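PDB 1Z02: 2-oxo-1,2-dihydroquinoline 8-monooxygenase, oxygenase component from Pseudomonas putida, which catalyses the 8-hydroxylation of 2-oxo-1,2-dihydroquinoline as a Rieske-type monooxygenase, using a [2Fe-2S] cluster and a mononuclear iron. Local coordinates for residues K34-A37 / W38-N42; P46-T50 / H51-E55; D155-D159 / E160-P164; S295-L298 / P299-M303. All coordinates share one frame; numbering follows the deposited sequence.

Interaction 1. Residues K34-A37 / W38-N42; sequences KDAA and WGFIN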
loop_
_atom_site.group_PDB
_atom_site.type_symbol
_atom_site.label_atom_id
_atom_site.label_comp_id
_atom_site.label_asym_id
_atom_site.label_seq_id
_atom_site.Cartn_x
_atom_site.Cartn_y
_atom_site.Cartn_z
ATOM N N LYS A 34 14.420 4.376 21.564
ATOM C CA LYS A 34 14.591 4.252 20.120
ATOM C C LYS A 34 14.014 2.917 19.668
ATOM O O LYS A 34 13.576 2.765 18.520
ATOM C CB LYS A 34 16.068 4.290 19.744
ATOM C CG LYS A 34 16.785 5.600 19.978
ATOM C CD LYS A 34 18.171 5.518 19.357
ATOM C CE LYS A 34 18.923 6.835 19.436
ATOM N NZ LYS A 34 20.160 6.779 18.588
ATOM N N ASP A 35 14.041 1.949 20.578
ATOM C CA ASP A 35 13.534 0.604 20.318
ATOM C C ASP A 35 12.035 0.458 20.551
ATOM O O ASP A 35 11.452 -0.556 20.177
ATOM C CB ASP A 35 14.249 -0.404 21.214
ATOM C CG ASP A 35 15.731 -0.499 20.925
ATOM O OD1 ASP A 35 16.455 -1.051 21.781
ATOM O OD2 ASP A 35 16.172 -0.033 19.849
ATOM N N ALA A 36 11.410 1.462 21.165
ATOM C CA ALA A 36 9.984 1.388 21.477
ATOM C C ALA A 36 8.995 1.895 20.413
ATOM O O ALA A 36 8.007 2.561 20.734
ATOM C CB ALA A 36 9.729 2.100 22.816
ATOM N N ALA A 37 9.230 1.550 19.153
ATOM C CA ALA A 37 8.336 1.991 18.087
ATOM C C ALA A 37 6.887 1.545 18.298
ATOM O O ALA A 37 5.954 2.322 18.079
ATOM C CB ALA A 37 8.853 1.487 16.740
ATOM N N TRP A 38 6.695 0.298 18.728
ATOM C CA TRP A 38 5.351 -0.236 18.954
ATOM C C TRP A 38 4.740 0.200 20.277
ATOM O O TRP A 38 3.589 -0.116 20.573
ATOM C CB TRP A 38 5.366 -1.762 18.867
ATOM C CG TRP A 38 5.524 -2.257 17.469
ATOM C CD1 TRP A 38 6.685 -2.373 16.759
ATOM C CD2 TRP A 38 4.472 -2.668 16.591
ATOM N NE1 TRP A 38 6.422 -2.835 15.494
ATOM C CE2 TRP A 38 5.071 -3.026 15.363
ATOM C CE3 TRP A 38 3.083 -2.772 16.723
ATOM C CZ2 TRP A 38 4.325 -3.480 14.272
ATOM C CZ3 TRP A 38 2.341 -3.222 15.635
ATOM C CH2 TRP A 38 2.964 -3.572 14.428
ATOM N N GLY A 39 5.521 0.931 21.067
ATOM C CA GLY A 39 5.040 1.425 22.348
ATOM C C GLY A 39 5.540 0.687 23.581
ATOM O O GLY A 39 6.135 -0.391 23.489
ATOM N N PHE A 40 5.298 1.289 24.744
ATOM C CA PHE A 40 5.691 0.697 26.022
ATOM C C PHE A 40 4.508 -0.135 26.499
ATOM O O PHE A 40 3.402 0.384 26.664
ATOM C CB PHE A 40 6.027 1.797 27.037
ATOM C CG PHE A 40 7.308 2.535 26.734
ATOM C CD1 PHE A 40 7.326 3.920 26.651
ATOM C CD2 PHE A 40 8.501 1.839 26.532
ATOM C CE1 PHE A 40 8.505 4.604 26.378
ATOM C CE2 PHE A 40 9.690 2.525 26.257
ATOM C CZ PHE A 40 9.689 3.907 26.179
ATOM N N ILE A 41 4.732 -1.428 26.701
ATOM C CA ILE A 41 3.659 -2.306 27.132
ATOM C C ILE A 41 3.685 -2.453 28.650
ATOM O O ILE A 41 4.677 -2.108 29.291
ATOM C CB ILE A 41 3.779 -3.681 26.427
ATOM C CG1 ILE A 41 2.441 -4.421 26.495
ATOM C CG2 ILE A 41 4.903 -4.495 27.044
ATOM C CD1 ILE A 41 2.373 -5.634 25.593
ATOM N N ASN A 42 2.593 -2.962 29.213
ATOM C CA ASN A 42 2.446 -3.128 30.653
ATOM C C ASN A 42 2.253 -1.749 31.276
ATOM O O ASN A 42 2.901 -1.406 32.267
ATOM C CB ASN A 42 3.678 -3.812 31.255
ATOM C CG ASN A 42 3.864 -5.223 30.741
ATOM O OD1 ASN A 42 4.980 -5.728 30.674
ATOM N ND2 ASN A 42 2.767 -5.871 30.389
#
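Ala36 and Gly39 close a type I beta turn, with Ala37 and Trp38 at its two corners, on the connection between helix 31-34 and strand 43-49. The N of Gly39 returns to the carbonyl O of Ala36 at 3.0 Å with an N-H...O angle of 147°, and it arrives from above the carbonyl plane rather than on a lone pair. The same oxygen also accepts from NE1 of Trp209, so this buried carbonyl is held by two donors. Gly39 has a positive phi (104°), where any CB would be jammed against the carbonyl O of Trp38; the residue type follows from the backbone. Beyond the turn, backbone bonds of Gly39 with Ala409 and of Ile41 with Gly407 tie this loop to the chain that follows helix 392-404.

The apolar contact is made by Ala36 and Phe40. Phe40 has CG beside its own backbone N (chi1 -71°), which folds the ring back toward the start of the turn, where the methyl of Ala36 meets it obliquely. Alanine suits this buried place, since its single carbon can lie close to the ring. The Trp38 side chain leaves the turn at CB and packs on Asp323. The Ala36 methyl spreads its contact over three ring atoms of Phe40: CB lies 3.5 Å from CE2, 3.8 Å from CZ and 3.9 Å from CD2.

Interaction 2. Residues P46-T50 / H51-E55; sequences PALFT and HELEE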
loop_
_atom_site.group_PDB
_atom_site.type_symbol
_atom_site.label_atom_id
_atom_site.label_comp_id
_atom_site.label_asym_id
_atom_site.label_seq_id
_atom_site.Cartn_x
_atom_site.Cartn_y
_atom_site.Cartn_z
ATOM N N PRO A 46 -5.889 5.024 27.825
ATOM C CA PRO A 46 -7.324 5.281 27.706
ATOM C C PRO A 46 -7.781 4.434 26.509
ATOM O O PRO A 46 -7.114 4.408 25.467
ATOM C CB PRO A 46 -7.376 6.786 27.438
ATOM C CG PRO A 46 -6.115 7.036 26.675
ATOM C CD PRO A 46 -5.106 6.217 27.445
ATOM N N ALA A 47 -8.883 3.710 26.664
ATOM C CA ALA A 47 -9.379 2.863 25.583
ATOM C C ALA A 47 -10.562 3.477 24.844
ATOM O O ALA A 47 -10.588 3.524 23.607
ATOM C CB ALA A 47 -9.775 1.484 26.136
ATOM N N LEU A 48 -11.550 3.932 25.606
ATOM C CA LEU A 48 -12.754 4.516 25.023
ATOM C C LEU A 48 -13.414 5.431 26.034
ATOM O O LEU A 48 -13.167 5.311 27.229
ATOM C CB LEU A 48 -13.758 3.408 24.665
ATOM C CG LEU A 48 -13.431 2.376 23.584
ATOM C CD1 LEU A 48 -14.404 1.217 23.675
ATOM C CD2 LEU A 48 -13.492 3.030 22.218
ATOM N N PHE A 49 -14.232 6.357 25.550
ATOM C CA PHE A 49 -14.978 7.227 26.443
ATOM C C PHE A 49 -16.139 6.347 26.886
ATOM O O PHE A 49 -16.551 5.439 26.163
ATOM C CB PHE A 49 -15.533 8.448 25.704
ATOM C CG PHE A 49 -14.519 9.532 25.462
ATOM C CD1 PHE A 49 -14.145 9.870 24.163
ATOM C CD2 PHE A 49 -13.951 10.228 26.530
ATOM C CE1 PHE A 49 -13.214 10.890 23.924
ATOM C CE2 PHE A 49 -13.017 11.251 26.306
ATOM C CZ PHE A 49 -12.650 11.580 24.996
ATOM N N THR A 50 -16.668 6.603 28.071
ATOM C CA THR A 50 -17.780 5.822 28.573
ATOM C C THR A 50 -18.942 5.794 27.580
ATOM O O THR A 50 -19.580 4.756 27.393
ATOM C CB THR A 50 -18.250 6.389 29.933
ATOM O OG1 THR A 50 -17.238 6.145 30.923
ATOM C CG2 THR A 50 -19.552 5.748 30.373
ATOM N N HIS A 51 -19.202 6.923 26.928
ATOM C CA HIS A 51 -20.305 6.994 25.977
ATOM C C HIS A 51 -20.088 6.127 24.738
ATOM O O HIS A 51 -21.012 5.913 23.952
ATOM C CB HIS A 51 -20.593 8.453 25.586
ATOM C CG HIS A 51 -19.478 9.130 24.854
ATOM N ND1 HIS A 51 -19.152 8.832 23.546
ATOM C CD2 HIS A 51 -18.641 10.126 25.231
ATOM C CE1 HIS A 51 -18.166 9.616 23.151
ATOM N NE2 HIS A 51 -17.837 10.411 24.156
ATOM N N GLU A 52 -18.877 5.607 24.571
ATOM C CA GLU A 52 -18.589 4.757 23.424
ATOM C C GLU A 52 -18.861 3.286 23.723
ATOM O O GLU A 52 -18.668 2.432 22.858
ATOM C CB GLU A 52 -17.137 4.924 22.997
ATOM C CG GLU A 52 -16.835 6.242 22.332
ATOM C CD GLU A 52 -15.381 6.362 21.911
ATOM O OE1 GLU A 52 -14.521 6.518 22.797
ATOM O OE2 GLU A 52 -15.099 6.295 20.693
ATOM N N LEU A 53 -19.314 2.995 24.942
ATOM C CA LEU A 53 -19.595 1.623 25.354
ATOM C C LEU A 53 -20.790 1.603 26.312
ATOM O O LEU A 53 -20.636 1.801 27.513
ATOM C CB LEU A 53 -18.358 1.028 26.041
ATOM C CG LEU A 53 -17.753 -0.346 25.695
ATOM C CD1 LEU A 53 -17.927 -1.302 26.790
ATOM C CD2 LEU A 53 -18.249 -0.860 24.413
ATOM N N GLU A 54 -21.982 1.388 25.767
ATOM C CA GLU A 54 -23.196 1.335 26.579
ATOM C C GLU A 54 -23.435 -0.106 27.021
ATOM O O GLU A 54 -22.736 -1.017 26.574
ATOM C CB GLU A 54 -24.384 1.844 25.768
ATOM C CG GLU A 54 -24.210 3.273 25.299
ATOM C CD GLU A 54 -25.366 3.754 24.443
ATOM O OE1 GLU A 54 -25.327 4.922 24.004
ATOM O OE2 GLU A 54 -26.314 2.971 24.208
ATOM N N GLU A 55 -24.422 -0.310 27.891
ATOM C CA GLU A 55 -24.722 -1.647 28.388
ATOM C C GLU A 55 -24.907 -2.631 27.240
ATOM O O GLU A 55 -25.680 -2.381 26.320
ATOM C CB GLU A 55 -25.988 -1.624 29.245
ATOM C CG GLU A 55 -26.355 -2.975 29.845
ATOM C CD GLU A 55 -25.401 -3.427 30.942
ATOM O OE1 GLU A 55 -25.485 -4.609 31.352
ATOM O OE2 GLU A 55 -24.579 -2.613 31.404
#
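With CG of Glu52 anti to its carbonyl carbon (chi1 -72°) and the chain extended beyond, the carboxylate reaches back to Phe49; His51 instead sets its CG between backbone N and carbonyl carbon, which swings the imidazole over the CB of Phe49. OE1 of Glu52 accepts the N-H of Phe49 at 2.8 Å, almost straight at 176°, through its anti lone pair. The pair is reciprocal, because the N of Glu52 donates to the O of Phe49, also at 2.8 Å. Glutamate suits the place: it has the length to span back three residues and the acceptor to meet a strand-end amide.

That backbone bond and the next, Leu53 N to Thr50 O at 3.0 Å, form the 3-10 turn that follows strand 43-49, and OE1 binds the amide at its start. Just upstream, Ala47 and Leu48 form a classic beta bulge against Ile148 of the neighbouring strand. OE1 also accepts from His202 NE2, and OE2 is salt-bridged to Lys438. Replacing Glu52 by an alanine removes the carboxylate, and would probably leave the Phe49 N-H and His202 NE2 without this acceptor and Lys438 without its counter-charge.

CB of Phe49 makes a CH-pi contact with the His51 ring, 3.7 Å from its centroid. The ring planes are only 17° apart, yet displaced too far for much face-to-face stacking. CD2 of Leu48 passes near the carboxylate, 3.7 Å from Glu52 OE1.

Interaction 3. Residues D155-D159 / E160-P164; sequences DDFPD and EDVPP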
loop_
_atom_site.group_PDB
_atom_site.type_symbol
_atom_site.label_atom_id
_atom_site.label_comp_id
_atom_site.label_asym_id
_atom_site.label_seq_id
_atom_site.Cartn_x
_atom_site.Cartn_y
_atom_site.Cartn_z
ATOM N N ASP A 155 1.139 -11.134 27.553
ATOM C CA ASP A 155 0.405 -12.325 27.980
ATOM C C ASP A 155 0.833 -12.882 29.330
ATOM O O ASP A 155 0.009 -13.407 30.083
ATOM C CB ASP A 155 0.550 -13.429 26.930
ATOM C CG ASP A 155 -0.144 -13.091 25.624
ATOM O OD1 ASP A 155 0.057 -13.825 24.647
ATOM O OD2 ASP A 155 -0.899 -12.104 25.573
ATOM N N ASP A 156 2.119 -12.768 29.644
ATOM C CA ASP A 156 2.635 -13.316 30.897
ATOM C C ASP A 156 2.804 -12.362 32.087
ATOM O O ASP A 156 3.358 -12.752 33.118
ATOM C CB ASP A 156 3.966 -14.034 30.633
ATOM C CG ASP A 156 5.034 -13.112 30.055
ATOM O OD1 ASP A 156 6.157 -13.602 29.780
ATOM O OD2 ASP A 156 4.755 -11.905 29.877
ATOM N N PHE A 157 2.338 -11.122 31.960
ATOM C CA PHE A 157 2.454 -10.169 33.068
ATOM C C PHE A 157 1.455 -10.578 34.159
ATOM O O PHE A 157 0.244 -10.569 33.941
ATOM C CB PHE A 157 2.160 -8.751 32.572
ATOM C CG PHE A 157 2.584 -7.671 33.533
ATOM C CD1 PHE A 157 3.884 -7.172 33.516
ATOM C CD2 PHE A 157 1.687 -7.164 34.462
ATOM C CE1 PHE A 157 4.286 -6.180 34.417
ATOM C CE2 PHE A 157 2.078 -6.173 35.367
ATOM C CZ PHE A 157 3.378 -5.681 35.341
ATOM N N PRO A 158 1.957 -10.929 35.357
ATOM C CA PRO A 158 1.126 -11.357 36.495
ATOM C C PRO A 158 0.071 -10.366 36.967
ATOM O O PRO A 158 0.343 -9.173 37.072
ATOM C CB PRO A 158 2.143 -11.621 37.608
ATOM C CG PRO A 158 3.418 -11.838 36.902
ATOM C CD PRO A 158 3.372 -10.855 35.755
ATOM N N ASP A 159 -1.117 -10.876 37.281
ATOM C CA ASP A 159 -2.209 -10.050 37.781
ATOM C C ASP A 159 -1.761 -9.312 39.043
ATOM O O ASP A 159 -2.048 -8.127 39.213
ATOM C CB ASP A 159 -3.432 -10.918 38.122
ATOM C CG ASP A 159 -4.152 -11.439 36.890
ATOM O OD1 ASP A 159 -5.146 -12.179 37.052
ATOM O OD2 ASP A 159 -3.736 -11.110 35.762
ATOM N N GLU A 160 -1.051 -10.016 39.920
ATOM C CA GLU A 160 -0.593 -9.429 41.175
ATOM C C GLU A 160 0.367 -8.251 40.997
ATOM O O GLU A 160 0.555 -7.460 41.913
ATOM C CB GLU A 160 0.071 -10.499 42.054
ATOM C CG GLU A 160 1.352 -11.069 41.486
ATOM C CD GLU A 160 2.095 -11.931 42.493
ATOM O OE1 GLU A 160 2.425 -11.420 43.591
ATOM O OE2 GLU A 160 2.343 -13.116 42.181
ATOM N N ASP A 161 0.972 -8.137 39.820
ATOM C CA ASP A 161 1.920 -7.061 39.552
ATOM C C ASP A 161 1.297 -5.812 38.932
ATOM O O ASP A 161 1.978 -4.802 38.754
ATOM C CB ASP A 161 3.040 -7.570 38.639
ATOM C CG ASP A 161 3.962 -8.566 39.334
ATOM O OD1 ASP A 161 4.902 -9.059 38.674
ATOM O OD2 ASP A 161 3.750 -8.842 40.534
ATOM N N VAL A 162 0.013 -5.878 38.588
ATOM C CA VAL A 162 -0.659 -4.726 37.986
ATOM C C VAL A 162 -0.746 -3.566 38.975
ATOM O O VAL A 162 -1.357 -3.680 40.041
ATOM C CB VAL A 162 -2.071 -5.091 37.484
ATOM C CG1 VAL A 162 -2.731 -3.865 36.846
ATOM C CG2 VAL A 162 -1.976 -6.230 36.472
ATOM N N PRO A 163 -0.128 -2.426 38.621
ATOM C CA PRO A 163 -0.096 -1.215 39.445
ATOM C C PRO A 163 -1.371 -0.380 39.376
ATOM O O PRO A 163 -2.194 -0.559 38.480
ATOM C CB PRO A 163 1.102 -0.467 38.881
ATOM C CG PRO A 163 0.947 -0.726 37.409
ATOM C CD PRO A 163 0.627 -2.221 37.367
ATOM N N PRO A 164 -1.553 0.544 40.331
ATOM C CA PRO A 164 -2.749 1.400 40.338
ATOM C C PRO A 164 -2.721 2.274 39.087
ATOM O O PRO A 164 -1.646 2.589 38.570
ATOM C CB PRO A 164 -2.578 2.241 41.604
ATOM C CG PRO A 164 -1.707 1.393 42.478
ATOM C CD PRO A 164 -0.721 0.780 41.523
HETATM O O HOH W 1 -2.553 -5.808 40.992
#
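The ring of Phe157 turns its edge to the backbone of Asp161, its CE2 lying 3.7 Å from both the O and the CB of that residue. This contact spans a turn of 3-10 helix at the surface, in the loop between strands 147-152 and 196-206. Phe157 gets there because its CG is anti to the backbone N (chi1 -165°), which sends the ring forward along the chain to the end of the turn; CE2 also touches CG2 of Val162 at 4.2 Å. On another flank, the ring of Pro158 packs against the carboxylate of Asp161.

Two backbone bonds shape the turn: Asp161 N to Pro158 O at 3.0 Å, and Val162 N to Asp159 O at 3.1 Å. Proline suits the start, since nothing within the turn calls for its missing N-H. Farther out, the Phe157 ring meets that of Phe151, on which Val162 also packs, while Asp159 OD2 is salt-bridged to Arg153. Putting an alanine at Phe157 would probably open a gap between the turn and Phe151, leaving Val162 less firmly packed. A water spans the end of the turn, donating to Asp159 O at 3.0 Å and to Val162 O at 2.6 Å.

Interaction 4. Residues S295-L298 / P299-M303; sequences SVVL and PGVLM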
loop_
_atom_site.group_PDB
_atom_site.type_symbol
_atom_site.label_atom_id
_atom_site.label_comp_id
_atom_site.label_asym_id
_atom_site.label_seq_id
_atom_site.Cartn_x
_atom_site.Cartn_y
_atom_site.Cartn_z
ATOM N N SER A 295 3.779 19.030 31.850
ATOM C CA SER A 295 4.554 17.939 32.420
ATOM C C SER A 295 4.186 16.681 31.638
ATOM O O SER A 295 3.144 16.634 30.981
ATOM C CB SER A 295 4.219 17.758 33.907
ATOM O OG SER A 295 2.829 17.572 34.119
ATOM N N VAL A 296 5.046 15.670 31.696
ATOM C CA VAL A 296 4.786 14.423 30.991
ATOM C C VAL A 296 5.247 13.223 31.820
ATOM O O VAL A 296 6.319 13.239 32.420
ATOM C CB VAL A 296 5.480 14.418 29.589
ATOM C CG1 VAL A 296 6.981 14.569 29.750
ATOM C CG2 VAL A 296 5.132 13.126 28.824
ATOM N N VAL A 297 4.411 12.193 31.863
ATOM C CA VAL A 297 4.713 10.984 32.612
ATOM C C VAL A 297 4.499 9.746 31.741
ATOM O O VAL A 297 3.756 9.792 30.751
ATOM C CB VAL A 297 3.800 10.856 33.863
ATOM C CG1 VAL A 297 4.030 12.021 34.806
ATOM C CG2 VAL A 297 2.329 10.803 33.440
ATOM N N LEU A 298 5.147 8.640 32.108
ATOM C CA LEU A 298 4.976 7.396 31.364
ATOM C C LEU A 298 3.507 6.978 31.512
ATOM O O LEU A 298 2.890 7.229 32.536
ATOM C CB LEU A 298 5.883 6.292 31.942
ATOM C CG LEU A 298 7.347 6.282 31.479
ATOM C CD1 LEU A 298 8.193 5.375 32.371
ATOM C CD2 LEU A 298 7.404 5.812 30.045
ATOM N N PRO A 299 2.928 6.336 30.481
ATOM C CA PRO A 299 3.517 5.906 29.206
ATOM C C PRO A 299 3.647 6.999 28.146
ATOM O O PRO A 299 4.004 6.715 27.000
ATOM C CB PRO A 299 2.574 4.797 28.753
ATOM C CG PRO A 299 1.249 5.311 29.183
ATOM C CD PRO A 299 1.541 5.843 30.597
ATOM N N GLY A 300 3.373 8.236 28.541
ATOM C CA GLY A 300 3.447 9.360 27.623
ATOM C C GLY A 300 2.168 10.166 27.722
ATOM O O GLY A 300 1.421 10.302 26.745
ATOM N N VAL A 301 1.908 10.696 28.915
ATOM C CA VAL A 301 0.696 11.472 29.168
ATOM C C VAL A 301 1.006 12.926 29.503
ATOM O O VAL A 301 1.754 13.210 30.434
ATOM C CB VAL A 301 -0.125 10.866 30.337
ATOM C CG1 VAL A 301 -1.534 11.418 30.312
ATOM C CG2 VAL A 301 -0.135 9.356 30.243
ATOM N N LEU A 302 0.424 13.835 28.726
ATOM C CA LEU A 302 0.631 15.265 28.910
ATOM C C LEU A 302 -0.396 15.919 29.822
ATOM O O LEU A 302 -1.560 15.533 29.837
ATOM C CB LEU A 302 0.603 15.968 27.554
ATOM C CG LEU A 302 0.705 17.499 27.593
ATOM C CD1 LEU A 302 2.154 17.892 27.842
ATOM C CD2 LEU A 302 0.220 18.087 26.272
ATOM N N MET A 303 0.062 16.889 30.610
ATOM C CA MET A 303 -0.812 17.653 31.487
ATOM C C MET A 303 -0.484 19.116 31.278
ATOM O O MET A 303 0.674 19.514 31.386
ATOM C CB MET A 303 -0.607 17.310 32.963
ATOM C CG MET A 303 -1.295 18.319 33.894
ATOM S SD MET A 303 -1.522 17.799 35.618
ATOM C CE MET A 303 0.173 17.843 36.221
HETATM O O HOH W 2 1.682 14.810 33.065
#
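Val297 and Val301 face each other across a beta hairpin in the antiparallel sheet of the catalytic, Bet v 1-like domain, strand 293-297 running into strand 301-305. The ladder leaves its inward-facing polar groups paired. Val297 N donates to Val301 O at 3.2 Å, and Val301 N returns to Val297 O at 2.8 Å, nearly along the C=O axis. Two residues farther along, Met303 N reaches Ser295 O at 3.1 Å, and Ser295 N binds Met303 O in the carbonyl plane. Val296 and Leu302 form the non-hydrogen-bonded pair between these two; their backbones bond outward, to Met262 and Glu316 on the neighbouring strands.

Val297 O and Val301 O each accept more than one hydrogen bond. Besides Val301 N, Val297 O takes a weak bond from Gly300 N, which closes a type VI turn about the cis peptide between Leu298 and Pro299; the two N-H groups on one oxygen make a classic bulge, with Gly300 and Val301 both facing Val297. Gly300 has backbone angles that would drive a CB into the preceding carbonyl O. Val301 O accepts from a water at 3.1 Å and meets the CA-H of Val296, as Ser295 O meets that of Leu302. The same water is hydrogen-bonded to Ser295 OG at 3.2 Å, so the buried hydroxyl is satisfied.

The valines pack CG2 of Val297 against CB of Val301, on the face that meets Phe171 and Pro170. Leu302 is on the other face, its side chain about 8 Å from the iron. Met303 bends at its thioether (chi3 71°), bringing CE to 3.4 Å from Ser295 OG.

Interactions 1 and 4 are buried and interaction 2 partly so, whereas interaction 3 lies at the surface. All four contain a tight turn, but only interaction 4 adds a strand ladder between its own segments, and it is the one near the mononuclear iron. Chemistry follows place: carboxylates with outside basic partners mark 46-55 and 155-164, while aliphatic and aromatic groups dominate 34-42 and 295-303. Interaction 1 touches two others, through Phe40 CD1 against Leu298 CD2 at 3.9 Å and through Asn42 beside Phe157. Interaction 2 takes in the end of strand 43-49 and interaction 3 lies in the loop after strand 147-152; both strands belong to the same three-stranded sheet.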